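Local coordinates for SusD superfamily protein (Bacteroides fragilis NCTC 9343, PDB 3NQP) that probably binds glycans at the outer membrane and hands them to a partner transporter, as other SusD-family proteins do, at residues L212-K216 and E391-M395; Y386-A390 and Y405-V409; N394-N399 and A429-E435; N399-A403 and Y425-A429; I438-K442 and D455-M459. All coordinates share one frame; numbering follows the deposited sequence. Where two conformers were deposited one is given.

Contact 1. Residues L212-K216 and E391-M395; sequences LWTSK and EIANM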
# COMPACT_ATOMS: atom_id res chain seq x y z
N LEU A 212 10.12 -10.86 -4.90
CA LEU A 212 10.34 -9.96 -6.01
C LEU A 212 11.28 -8.81 -5.64
O LEU A 212 12.19 -8.46 -6.39
CB LEU A 212 9.03 -9.33 -6.53
CG LEU A 212 9.25 -8.41 -7.73
CD1 LEU A 212 9.93 -9.09 -8.96
CD2 LEU A 212 7.85 -7.81 -8.11
N TRP A 213 11.01 -8.19 -4.52
CA TRP A 213 11.84 -7.10 -4.02
C TRP A 213 13.31 -7.54 -3.92
O TRP A 213 14.18 -6.89 -4.50
CB TRP A 213 11.34 -6.59 -2.67
CG TRP A 213 12.14 -5.51 -2.13
CD1 TRP A 213 13.42 -5.63 -1.58
CD2 TRP A 213 11.83 -4.10 -2.11
NE1 TRP A 213 13.88 -4.38 -1.21
CE2 TRP A 213 12.93 -3.44 -1.52
CE3 TRP A 213 10.71 -3.34 -2.52
CZ2 TRP A 213 12.95 -2.05 -1.33
CZ3 TRP A 213 10.74 -1.97 -2.31
CH2 TRP A 213 11.85 -1.35 -1.71
N THR A 214 13.58 -8.65 -3.25
CA THR A 214 14.99 -9.06 -3.07
C THR A 214 15.62 -9.53 -4.39
O THR A 214 16.84 -9.48 -4.53
CB THR A 214 15.19 -10.08 -1.93
OG1 THR A 214 14.39 -11.23 -2.19
CG2 THR A 214 14.73 -9.45 -0.58
N SER A 215 14.78 -9.95 -5.35
CA SER A 215 15.28 -10.26 -6.68
C SER A 215 15.94 -9.04 -7.38
O SER A 215 16.91 -9.21 -8.12
CB SER A 215 14.15 -10.75 -7.59
OG SER A 215 13.60 -11.99 -7.17
N LYS A 216 15.42 -7.85 -7.11
CA LYS A 216 15.74 -6.66 -7.85
C LYS A 216 16.49 -5.53 -7.12
O LYS A 216 17.15 -4.72 -7.76
CB LYS A 216 14.44 -6.09 -8.45
CG LYS A 216 13.92 -6.98 -9.56
CD LYS A 216 12.57 -6.43 -10.15
CE LYS A 216 12.75 -5.17 -10.95
NZ LYS A 216 11.50 -5.00 -11.83
N GLU A 391 5.46 -7.84 -13.70
CA GLU A 391 6.81 -7.37 -13.44
C GLU A 391 7.82 -8.54 -13.47
O GLU A 391 8.88 -8.40 -14.05
CB GLU A 391 6.87 -6.63 -12.11
CG GLU A 391 8.23 -6.02 -11.82
CD GLU A 391 8.21 -5.13 -10.62
OE1 GLU A 391 7.11 -4.61 -10.32
OE2 GLU A 391 9.29 -4.95 -9.99
N ILE A 392 7.45 -9.69 -12.90
CA ILE A 392 8.31 -10.89 -12.96
C ILE A 392 8.50 -11.29 -14.44
O ILE A 392 9.64 -11.55 -14.88
CB ILE A 392 7.72 -12.06 -12.13
CG1 ILE A 392 7.80 -11.75 -10.62
CG2 ILE A 392 8.47 -13.35 -12.46
CD1 ILE A 392 6.92 -12.70 -9.66
N ALA A 393 7.41 -11.30 -15.21
CA ALA A 393 7.45 -11.59 -16.64
C ALA A 393 8.45 -10.68 -17.37
O ALA A 393 9.28 -11.14 -18.17
CB ALA A 393 5.99 -11.46 -17.28
N ASN A 394 8.37 -9.40 -17.09
CA ASN A 394 9.30 -8.47 -17.70
C ASN A 394 10.76 -8.86 -17.37
O ASN A 394 11.61 -8.80 -18.26
CB ASN A 394 9.05 -7.00 -17.31
CG ASN A 394 9.68 -6.03 -18.28
OD1 ASN A 394 9.87 -6.38 -19.45
ND2 ASN A 394 9.98 -4.80 -17.84
N MSE A 395 11.02 -9.32 -16.15
CA MSE A 395 12.38 -9.73 -15.77
C MSE A 395 12.82 -10.98 -16.55
O MSE A 395 13.97 -11.09 -16.96
CB MSE A 395 12.52 -10.03 -14.27
CG MSE A 395 12.49 -8.82 -13.37
SE MSE A 395 13.90 -7.58 -13.65
CE MSE A 395 15.40 -8.59 -12.93
O HOH W 1 10.78 -6.26 -14.12
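Within the largely helical, TPR-like framework of the SusD fold, the C-terminal end of helix 200-216 meets the last turns of helix 382-396 through a buried salt bridge bordered by apolar packing. Lys-216 NZ bonds Glu-391 OE2 at 2.9 Å, coming to the anti side of that oxygen and 32° out of the carboxylate plane. The lysine chain reaches this point by bending at chi3 (70°) after an extended start. The Glu-391 chain comes from the other direction, its CG anti to the backbone N (chi1 -176°) and the chain extended beyond it. Each charge has a further partner: Glu-435 pairs with Lys-216, and Arg-458 takes OE1 of Glu-391, so the bridge is part of a wider ionic network. The segment axes stay 11.7 Å apart, and long side chains span the gap. Leu-212 packs against the carboxylate, with CD2 3.7 Å from Glu-391 CD, while its CD1 rests 3.8 Å from Ile-392 CG1. On the lysine's aliphatic part lies Met-395, a selenomethionine, its SE 3.8 Å from Lys-216 CE. A water completes the link, accepting from Lys-216 NZ at 2.7 Å and donating to the backbone Glu-391 O at 2.9 Å.

Contact 2. Residues Y386-A390 and Y405-V409; sequences YLTLA and YINLV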
# COMPACT_ATOMS: atom_id res chain seq x y z
N TYR A 386 -1.72 -9.94 -10.37
CA TYR A 386 -1.46 -9.82 -11.78
C TYR A 386 -0.32 -8.86 -12.17
O TYR A 386 0.50 -9.22 -13.00
CB TYR A 386 -2.72 -9.36 -12.54
CG TYR A 386 -3.94 -10.26 -12.53
CD1 TYR A 386 -3.85 -11.64 -12.52
CD2 TYR A 386 -5.22 -9.69 -12.72
CE1 TYR A 386 -5.00 -12.44 -12.56
CE2 TYR A 386 -6.35 -10.47 -12.75
CZ TYR A 386 -6.23 -11.84 -12.70
OH TYR A 386 -7.35 -12.59 -12.75
N LEU A 387 -0.30 -7.63 -11.63
CA LEU A 387 0.73 -6.67 -12.05
C LEU A 387 2.10 -7.02 -11.47
O LEU A 387 3.13 -6.68 -12.05
CB LEU A 387 0.28 -5.23 -11.76
CG LEU A 387 -0.94 -4.83 -12.66
CD1 LEU A 387 -1.48 -3.52 -12.16
CD2 LEU A 387 -0.57 -4.77 -14.15
N THR A 388 2.11 -7.70 -10.34
CA THR A 388 3.34 -8.20 -9.75
C THR A 388 3.92 -9.35 -10.64
O THR A 388 5.14 -9.39 -10.90
CB THR A 388 3.14 -8.60 -8.24
OG1 THR A 388 2.52 -7.52 -7.50
CG2 THR A 388 4.47 -8.92 -7.59
N LEU A 389 3.06 -10.25 -11.13
CA LEU A 389 3.46 -11.30 -12.08
C LEU A 389 3.86 -10.70 -13.41
O LEU A 389 4.77 -11.20 -14.06
CB LEU A 389 2.32 -12.30 -12.27
CG LEU A 389 2.17 -13.33 -11.14
CD1 LEU A 389 0.85 -14.08 -11.19
CD2 LEU A 389 3.33 -14.28 -11.15
N ALA A 390 3.22 -9.59 -13.82
CA ALA A 390 3.68 -8.88 -15.02
C ALA A 390 5.14 -8.39 -14.87
O ALA A 390 5.95 -8.48 -15.82
CB ALA A 390 2.75 -7.71 -15.34
N TYR A 405 -1.18 -9.68 -18.60
CA TYR A 405 -1.60 -9.24 -17.26
C TYR A 405 -2.03 -7.75 -17.25
O TYR A 405 -2.99 -7.40 -16.58
CB TYR A 405 -0.46 -9.46 -16.29
CG TYR A 405 -0.32 -10.91 -15.89
CD1 TYR A 405 -1.36 -11.57 -15.27
CD2 TYR A 405 0.85 -11.61 -16.10
CE1 TYR A 405 -1.23 -12.92 -14.85
CE2 TYR A 405 0.98 -12.95 -15.69
CZ TYR A 405 -0.06 -13.59 -15.07
OH TYR A 405 0.06 -14.91 -14.67
N ILE A 406 -1.31 -6.89 -17.97
CA ILE A 406 -1.74 -5.49 -18.12
C ILE A 406 -3.13 -5.40 -18.73
O ILE A 406 -3.97 -4.64 -18.26
CB ILE A 406 -0.76 -4.66 -18.97
CG1 ILE A 406 0.56 -4.45 -18.23
CG2 ILE A 406 -1.39 -3.28 -19.34
CD1 ILE A 406 1.70 -3.88 -19.16
N ASN A 407 -3.37 -6.17 -19.77
CA ASN A 407 -4.67 -6.12 -20.44
C ASN A 407 -5.82 -6.73 -19.64
O ASN A 407 -6.97 -6.30 -19.79
CB ASN A 407 -4.59 -6.72 -21.84
CG ASN A 407 -3.81 -5.83 -22.81
OD1 ASN A 407 -3.97 -4.60 -22.80
ND2 ASN A 407 -2.98 -6.45 -23.67
N LEU A 408 -5.54 -7.72 -18.80
CA LEU A 408 -6.55 -8.20 -17.87
C LEU A 408 -7.04 -7.03 -16.99
O LEU A 408 -8.24 -6.82 -16.86
CB LEU A 408 -5.99 -9.29 -16.95
CG LEU A 408 -6.04 -10.71 -17.49
CD1 LEU A 408 -5.19 -11.66 -16.59
CD2 LEU A 408 -7.50 -11.20 -17.67
N VAL A 409 -6.11 -6.27 -16.42
CA VAL A 409 -6.48 -5.13 -15.56
C VAL A 409 -7.15 -4.01 -16.36
O VAL A 409 -8.19 -3.50 -15.92
CB VAL A 409 -5.26 -4.61 -14.79
CG1 VAL A 409 -5.64 -3.40 -13.95
CG2 VAL A 409 -4.64 -5.79 -13.97
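The Tyr-386 ring takes Leu-408 CD1 over one face and Val-409 CG2 at its edge, while the Tyr-405 ring receives Leu-389 CB over a face. These rings belong to the interface of an antiparallel helical hairpin, helices 382-396 and 399-414, whose segment axes approach to 9.0 Å at an angle of 157°. Leu-408 CD1 stands nearly above the centre of its ring, 4.0 Å from the Tyr-386 centroid and only 9° off the normal, a well-formed CH-pi contact. Leu-389 CB makes a second one but is displaced toward the rim, nearest to Tyr-405 CE2 at 3.7 Å. The two tyrosines do not stack face on face: their planes differ by 30°, yet the rings are slid so far apart that they barely overlap and meet chiefly through their CD1 atoms, 3.7 Å apart. Leu-387 and Val-409 reach toward each other tip to tip, Leu-387 CG to Val-409 CG2 at 4.0 Å. Helix 228-241 touches Tyr-386 and Leu-389, and helix 431-445 touches Leu-387 and Ala-390, so the hairpin is packed on by two further helices. Where the backbones come nearest, Tyr-405 CB sits against the small side chain of Ala-390 and lies 3.4 Å from Tyr-386 O.

Contact 3. Residues N394-N399 and A429-E435; sequences NMEGDN and ADFTTNE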
# COMPACT_ATOMS: atom_id res chain seq x y z
N ASN A 394 8.37 -9.40 -17.09
CA ASN A 394 9.30 -8.47 -17.70
C ASN A 394 10.76 -8.86 -17.37
O ASN A 394 11.61 -8.80 -18.26
CB ASN A 394 9.05 -7.00 -17.31
CG ASN A 394 9.68 -6.03 -18.28
OD1 ASN A 394 9.87 -6.38 -19.45
ND2 ASN A 394 9.98 -4.80 -17.84
N MSE A 395 11.02 -9.32 -16.15
CA MSE A 395 12.38 -9.73 -15.77
C MSE A 395 12.82 -10.98 -16.55
O MSE A 395 13.97 -11.09 -16.96
CB MSE A 395 12.52 -10.03 -14.27
CG MSE A 395 12.49 -8.82 -13.37
SE MSE A 395 13.90 -7.58 -13.65
CE MSE A 395 15.40 -8.59 -12.93
N GLU A 396 11.89 -11.91 -16.76
CA GLU A 396 12.16 -13.15 -17.52
C GLU A 396 12.39 -12.92 -18.99
O GLU A 396 13.12 -13.67 -19.62
CB GLU A 396 10.98 -14.12 -17.44
CG GLU A 396 10.73 -14.74 -16.09
CD GLU A 396 9.36 -15.46 -15.99
OE1 GLU A 396 8.38 -15.14 -16.68
OE2 GLU A 396 9.23 -16.34 -15.14
N GLY A 397 11.71 -11.92 -19.53
CA GLY A 397 11.61 -11.73 -20.97
C GLY A 397 10.31 -12.25 -21.60
O GLY A 397 10.25 -12.40 -22.83
N ASP A 398 9.30 -12.53 -20.78
CA ASP A 398 8.02 -13.10 -21.23
C ASP A 398 7.12 -11.93 -21.58
O ASP A 398 6.17 -11.55 -20.84
CB ASP A 398 7.41 -13.99 -20.16
CG ASP A 398 6.24 -14.84 -20.68
OD1 ASP A 398 5.69 -14.52 -21.72
OD2 ASP A 398 5.86 -15.80 -19.99
N ASN A 399 7.44 -11.34 -22.70
CA ASN A 399 6.74 -10.15 -23.16
C ASN A 399 5.27 -10.38 -23.40
O ASN A 399 4.45 -9.47 -23.15
CB ASN A 399 7.47 -9.59 -24.37
CG ASN A 399 8.94 -9.28 -24.02
OD1 ASN A 399 9.19 -8.68 -22.98
ND2 ASN A 399 9.89 -9.80 -24.81
N ALA A 429 9.22 -6.10 -27.02
CA ALA A 429 10.48 -6.59 -26.47
C ALA A 429 11.25 -5.54 -25.63
O ALA A 429 12.24 -5.86 -24.96
CB ALA A 429 11.39 -7.12 -27.61
N ASP A 430 10.79 -4.31 -25.67
CA ASP A 430 11.44 -3.24 -24.99
C ASP A 430 11.13 -3.29 -23.50
O ASP A 430 9.99 -2.99 -23.04
CB ASP A 430 10.98 -1.91 -25.57
CG ASP A 430 11.80 -0.74 -25.04
OD1 ASP A 430 11.31 0.01 -24.19
OD2 ASP A 430 12.94 -0.61 -25.46
N PHE A 431 12.17 -3.64 -22.73
CA PHE A 431 12.06 -3.75 -21.29
C PHE A 431 11.51 -2.47 -20.68
O PHE A 431 10.63 -2.51 -19.82
CB PHE A 431 13.40 -4.09 -20.64
CG PHE A 431 13.32 -4.27 -19.15
CD1 PHE A 431 13.34 -3.16 -18.29
CD2 PHE A 431 13.24 -5.54 -18.60
CE1 PHE A 431 13.24 -3.32 -16.91
CE2 PHE A 431 13.14 -5.70 -17.19
CZ PHE A 431 13.15 -4.57 -16.36
N THR A 432 12.01 -1.33 -21.13
CA THR A 432 11.64 -0.05 -20.53
C THR A 432 10.15 0.21 -20.75
O THR A 432 9.43 0.66 -19.86
CB THR A 432 12.46 1.11 -21.12
OG1 THR A 432 13.87 0.90 -20.86
CG2 THR A 432 12.06 2.45 -20.46
N THR A 433 9.69 -0.05 -21.96
CA THR A 433 8.28 0.28 -22.29
C THR A 433 7.38 -0.58 -21.39
O THR A 433 6.40 -0.10 -20.84
CB THR A 433 7.99 0.02 -23.76
OG1 THR A 433 8.91 0.78 -24.52
CG2 THR A 433 6.51 0.41 -24.18
N ASN A 434 7.73 -1.87 -21.24
CA ASN A 434 7.01 -2.79 -20.39
C ASN A 434 7.04 -2.36 -18.92
O ASN A 434 6.00 -2.34 -18.27
CB ASN A 434 7.60 -4.20 -20.46
CG ASN A 434 7.24 -4.95 -21.75
OD1 ASN A 434 6.17 -4.76 -22.35
ND2 ASN A 434 8.15 -5.81 -22.17
N GLU A 435 8.22 -2.08 -18.37
CA GLU A 435 8.32 -1.66 -16.95
C GLU A 435 7.47 -0.42 -16.69
O GLU A 435 6.72 -0.35 -15.71
CB GLU A 435 9.78 -1.39 -16.56
CG GLU A 435 10.02 -1.41 -15.09
CD GLU A 435 10.31 -2.80 -14.55
OE1 GLU A 435 9.88 -3.81 -15.15
OE2 GLU A 435 10.99 -2.89 -13.51
O HOH W 2 4.94 -6.70 -23.82
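Asn-394 lays its side-chain amide against the Phe-431 ring and gives both N-H groups to acceptors at the start of helix 431-445, joining the end of helix 382-396 to that helix in the SusD-family helical array. ND2 lies over the centre of the ring, 3.2 Å above its plane, with amide and ring planes 20° apart. One N-H of Asn-394 ND2 goes to Phe-431 O at 3.1 Å, an oxygen that also takes the helical bond from Glu-435 N. The other N-H of ND2 goes to Glu-435 OE1 at 2.9 Å and is almost straight (165°). Both acceptors lie close to the amide plane, which fixes the rotation of the group. At the other end of the amide, Asn-394 OD1 accepts a longer bond, 3.3 Å, from Asn-434 ND2, which stands above the carbonyl plane. Selenomethionine Met-395 adds a Met-aromatic contact, its SE facing the ring edge 4.1 Å from Phe-431 CE2.

Farther out, Glu-435 is steadied through OE2 by Lys-216, and Asn-434 OD1 by the hydroxyl of Tyr-425. A Schellman motif with Gly-397 at its C-prime position, phi positive, ends the first helix and turns the chain toward Asn-399. The second helix begins with Asp-430 as N-cap, its OD1 accepting from Thr-433 N at 2.8 Å.

Contact 4. Residues N399-A403 and Y425-A429; sequences NAAVA and YPETA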
# COMPACT_ATOMS: atom_id res chain seq x y z
N ASN A 399 7.44 -11.34 -22.70
CA ASN A 399 6.74 -10.15 -23.16
C ASN A 399 5.27 -10.38 -23.40
O ASN A 399 4.45 -9.47 -23.15
CB ASN A 399 7.47 -9.59 -24.37
CG ASN A 399 8.94 -9.28 -24.02
OD1 ASN A 399 9.19 -8.68 -22.98
ND2 ASN A 399 9.89 -9.80 -24.81
N ALA A 400 4.91 -11.57 -23.85
CA ALA A 400 3.49 -11.91 -24.08
C ALA A 400 2.76 -11.91 -22.73
O ALA A 400 1.66 -11.38 -22.64
CB ALA A 400 3.35 -13.27 -24.77
N ALA A 401 3.39 -12.41 -21.67
CA ALA A 401 2.75 -12.45 -20.34
C ALA A 401 2.63 -11.04 -19.72
O ALA A 401 1.63 -10.73 -19.06
CB ALA A 401 3.48 -13.44 -19.34
N VAL A 402 3.62 -10.17 -19.96
CA VAL A 402 3.52 -8.76 -19.52
C VAL A 402 2.22 -8.15 -20.03
O VAL A 402 1.40 -7.61 -19.26
CB VAL A 402 4.69 -7.91 -19.99
CG1 VAL A 402 4.39 -6.42 -19.68
CG2 VAL A 402 6.01 -8.36 -19.31
N ALA A 403 2.04 -8.27 -21.34
CA ALA A 403 0.87 -7.73 -22.02
C ALA A 403 -0.42 -8.36 -21.54
O ALA A 403 -1.41 -7.68 -21.39
CB ALA A 403 1.02 -7.93 -23.54
N TYR A 425 -2.74 -2.87 -24.52
CA TYR A 425 -1.29 -2.76 -24.58
C TYR A 425 -0.69 -3.76 -25.59
O TYR A 425 -0.88 -4.97 -25.45
CB TYR A 425 -0.71 -3.03 -23.18
CG TYR A 425 0.80 -2.87 -23.10
CD1 TYR A 425 1.41 -1.60 -23.14
CD2 TYR A 425 1.62 -3.99 -23.00
CE1 TYR A 425 2.81 -1.48 -23.09
CE2 TYR A 425 3.00 -3.88 -22.95
CZ TYR A 425 3.59 -2.63 -23.01
OH TYR A 425 4.97 -2.54 -22.95
N PRO A 426 0.03 -3.27 -26.61
CA PRO A 426 0.57 -4.23 -27.57
C PRO A 426 1.87 -4.76 -27.01
O PRO A 426 2.59 -4.01 -26.34
CB PRO A 426 0.82 -3.39 -28.83
CG PRO A 426 1.08 -1.96 -28.32
CD PRO A 426 0.39 -1.87 -26.96
N GLU A 427 2.16 -6.03 -27.25
CA GLU A 427 3.34 -6.62 -26.67
C GLU A 427 4.59 -6.01 -27.28
O GLU A 427 4.57 -5.52 -28.42
CB GLU A 427 3.30 -8.16 -26.80
CG GLU A 427 3.95 -8.79 -28.02
CD GLU A 427 4.04 -10.32 -27.86
OE1 GLU A 427 2.98 -10.93 -27.84
OE2 GLU A 427 5.16 -10.90 -27.74
N THR A 428 5.68 -6.01 -26.52
CA THR A 428 6.93 -5.43 -27.00
C THR A 428 8.09 -6.07 -26.31
O THR A 428 7.99 -6.49 -25.15
CB THR A 428 7.01 -3.91 -26.82
OG1 THR A 428 8.30 -3.47 -27.30
CG2 THR A 428 6.82 -3.49 -25.33
N ALA A 429 9.22 -6.10 -27.02
CA ALA A 429 10.48 -6.59 -26.47
C ALA A 429 11.25 -5.54 -25.63
O ALA A 429 12.24 -5.86 -24.96
CB ALA A 429 11.39 -7.12 -27.61
O HOH W 2 4.94 -6.70 -23.82
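The close packing lies at two places: the Asn-399 side chain against the Thr-428 carbonyl, and Ala-403 against the Tyr-425 ring and Glu-427 CB. Asn-399 CG lies 3.2 Å from Thr-428 O, a carbonyl that accepts a hydrogen bond from Asn-434 ND2. The edge of the Tyr-425 ring meets the helix at Ala-403, with CD2 3.9 Å from Ala-403 CA, and Val-402 CG1 comes somewhat less near to Tyr-425 CE2 at 4.4 Å. Ala-403 CB also touches Glu-427 CB at 4.0 Å, where the extended loop runs nearest the helix. Between these points a water accepts from Thr-428 N and lies 2.9 Å from Asn-399 O, one of several acceptors it can serve. The solvent side is looser. There the exposed Glu-427, its chi1 of 92° lying away from the usual staggered values, trails its chain along the first helical turn, and Glu-427 OE1 comes only to 3.9 Å from Ala-400 CB. In the helical fold of the SusD family this places the loop 425-429 across the N-terminal turn of helix 399-414, leading into helix 431-445. Tyr-425 ties the three together, its backbone N bonded to Asn-407 of helix 399-414 and its OH to Asn-434 of helix 431-445.

Contact 5. Residues I438-K442 and D455-M459; sequences ILHEK and DLRRM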
# COMPACT_ATOMS: atom_id res chain seq x y z
N ILE A 438 3.76 -1.13 -16.68
CA ILE A 438 3.33 -1.84 -15.46
C ILE A 438 3.21 -0.79 -14.35
O ILE A 438 2.19 -0.73 -13.67
CB ILE A 438 4.30 -2.98 -15.06
CG1 ILE A 438 4.25 -4.15 -16.06
CG2 ILE A 438 3.98 -3.51 -13.61
CD1 ILE A 438 5.54 -5.11 -15.91
N LEU A 439 4.21 0.08 -14.23
CA LEU A 439 4.15 1.17 -13.25
C LEU A 439 2.92 2.02 -13.46
O LEU A 439 2.20 2.33 -12.52
CB LEU A 439 5.41 2.06 -13.28
CG LEU A 439 5.39 3.41 -12.50
CD1 LEU A 439 5.45 3.17 -11.05
CD2 LEU A 439 6.57 4.32 -12.97
N HIS A 440 2.67 2.40 -14.70
CA HIS A 440 1.58 3.35 -14.97
C HIS A 440 0.22 2.69 -14.79
O HIS A 440 -0.72 3.36 -14.46
CB HIS A 440 1.73 3.99 -16.35
CG HIS A 440 2.89 4.94 -16.45
ND1 HIS A 440 3.52 5.23 -17.66
CD2 HIS A 440 3.57 5.63 -15.50
CE1 HIS A 440 4.51 6.08 -17.43
NE2 HIS A 440 4.56 6.35 -16.14
N GLU A 441 0.14 1.36 -14.96
CA GLU A 441 -1.08 0.64 -14.64
C GLU A 441 -1.29 0.54 -13.12
O GLU A 441 -2.39 0.69 -12.64
CB GLU A 441 -1.07 -0.75 -15.29
CG GLU A 441 -2.48 -1.30 -15.56
CD GLU A 441 -3.30 -0.43 -16.47
OE1 GLU A 441 -2.72 0.12 -17.43
OE2 GLU A 441 -4.49 -0.27 -16.18
N LYS A 442 -0.23 0.26 -12.37
CA LYS A 442 -0.28 0.35 -10.90
C LYS A 442 -0.65 1.76 -10.43
O LYS A 442 -1.40 1.91 -9.48
CB LYS A 442 1.05 -0.09 -10.28
CG LYS A 442 1.24 -1.60 -10.34
CD LYS A 442 2.38 -2.12 -9.40
CE LYS A 442 1.88 -2.12 -7.94
NZ LYS A 442 2.93 -2.72 -7.01
N ASP A 455 7.06 0.86 -5.73
CA ASP A 455 7.27 0.68 -7.18
C ASP A 455 8.48 1.49 -7.70
O ASP A 455 9.25 0.96 -8.51
CB ASP A 455 6.01 1.06 -7.95
CG ASP A 455 4.83 0.13 -7.65
OD1 ASP A 455 5.02 -0.98 -7.14
OD2 ASP A 455 3.67 0.54 -7.90
N LEU A 456 8.64 2.73 -7.20
CA LEU A 456 9.76 3.59 -7.58
C LEU A 456 11.08 3.10 -7.05
O LEU A 456 12.11 3.23 -7.73
CB LEU A 456 9.55 5.03 -7.12
CG LEU A 456 8.38 5.76 -7.81
CD1 LEU A 456 8.08 7.05 -6.98
CD2 LEU A 456 8.71 6.11 -9.29
N ARG A 457 11.08 2.52 -5.85
CA ARG A 457 12.30 1.92 -5.30
C ARG A 457 12.71 0.66 -6.07
O ARG A 457 13.88 0.39 -6.25
CB ARG A 457 12.10 1.50 -3.83
CG ARG A 457 12.03 2.65 -2.82
CD ARG A 457 13.35 3.21 -2.37
NE ARG A 457 14.38 2.20 -2.06
CZ ARG A 457 14.45 1.46 -0.97
NH1 ARG A 457 13.55 1.57 -0.03
NH2 ARG A 457 15.42 0.60 -0.83
N ARG A 458 11.72 -0.09 -6.54
CA ARG A 458 11.92 -1.47 -6.96
C ARG A 458 12.06 -1.63 -8.45
O ARG A 458 12.94 -2.34 -8.91
CB ARG A 458 10.75 -2.32 -6.47
CG ARG A 458 10.93 -3.86 -6.59
CD ARG A 458 9.60 -4.60 -6.36
NE ARG A 458 8.61 -4.19 -7.33
CZ ARG A 458 7.58 -3.35 -7.11
NH1 ARG A 458 7.32 -2.82 -5.90
NH2 ARG A 458 6.83 -3.01 -8.13
N MSE A 459 11.21 -0.93 -9.21
CA MSE A 459 11.25 -1.05 -10.65
C MSE A 459 12.45 -0.29 -11.19
O MSE A 459 12.96 0.66 -10.59
CB MSE A 459 9.92 -0.56 -11.28
CG MSE A 459 8.73 -1.32 -10.73
SE MSE A 459 7.07 -0.88 -11.56
CE MSE A 459 7.16 -2.11 -13.03
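Asp-455 OD1 is gripped by three donors, one from Lys-442 across the contact and two from Arg-458 of its own helix. Lys-442 NZ gives the shortest bond, 2.7 Å, to the syn lone pair of Asp-455 OD1. Arg-458 comes end-on to the same Asp-455 OD1 with both terminal nitrogens: NH1 uses the anti lone pair at 3.2 Å, and NH2 at 2.9 Å approaches from above the carboxylate plane, 39° out of it. The oxygen lies in the plane of the guanidinium, at its edge. The lysine chain curls round the carboxylate, Lys-442 CE passing 3.2 Å from Asp-455 OD2. The two cations come within 4.1 Å, Lys-442 NZ to Arg-458 NH2, a closeness the shared carboxylate probably offsets. This buried salt-bridge network belongs to the helical framework of the SusD family and links helix 431-445 to the short helix 452-458. It continues outward: Arg-458 NH2 also binds Glu-391 of helix 382-396, and Lys-442 NZ bonds Gln-451.

Next to the charges the packing is apolar. Leu-439 CD1 rests on Asp-455 CB, shielding the base of the carboxylate. Selenomethionine Met-459, the first residue beyond the helix, lies over the neighbouring helical turn with SE 3.8 Å from Leu-439 CB. The last torsion of Met-459, 86°, turns its terminal methyl CE to 3.5 Å from Ile-438 CG2.

Helix 382-396 serves contacts 1, 2 and 3, helix 399-414 contacts 2 and 4, and helix 431-445 contacts 3 and 5, so the five form one continuous patch on the same side of the chain's centre. Contacts 1, 2 and 5 are buried; contacts 3 and 4 lie farther out and are partly exposed. Chemistry follows place only in part. Contact 2 is wholly apolar and aromatic, whereas contacts 1 and 5 bury charges, which Glu-391 and Arg-458 connect. Lys-216 and Glu-435 carry the ionic chain on to contact 3. There, across the segments, amide hydrogen bonds replace charge pairing, and a shared water and Asn-399 lead into the loop packing of contact 4.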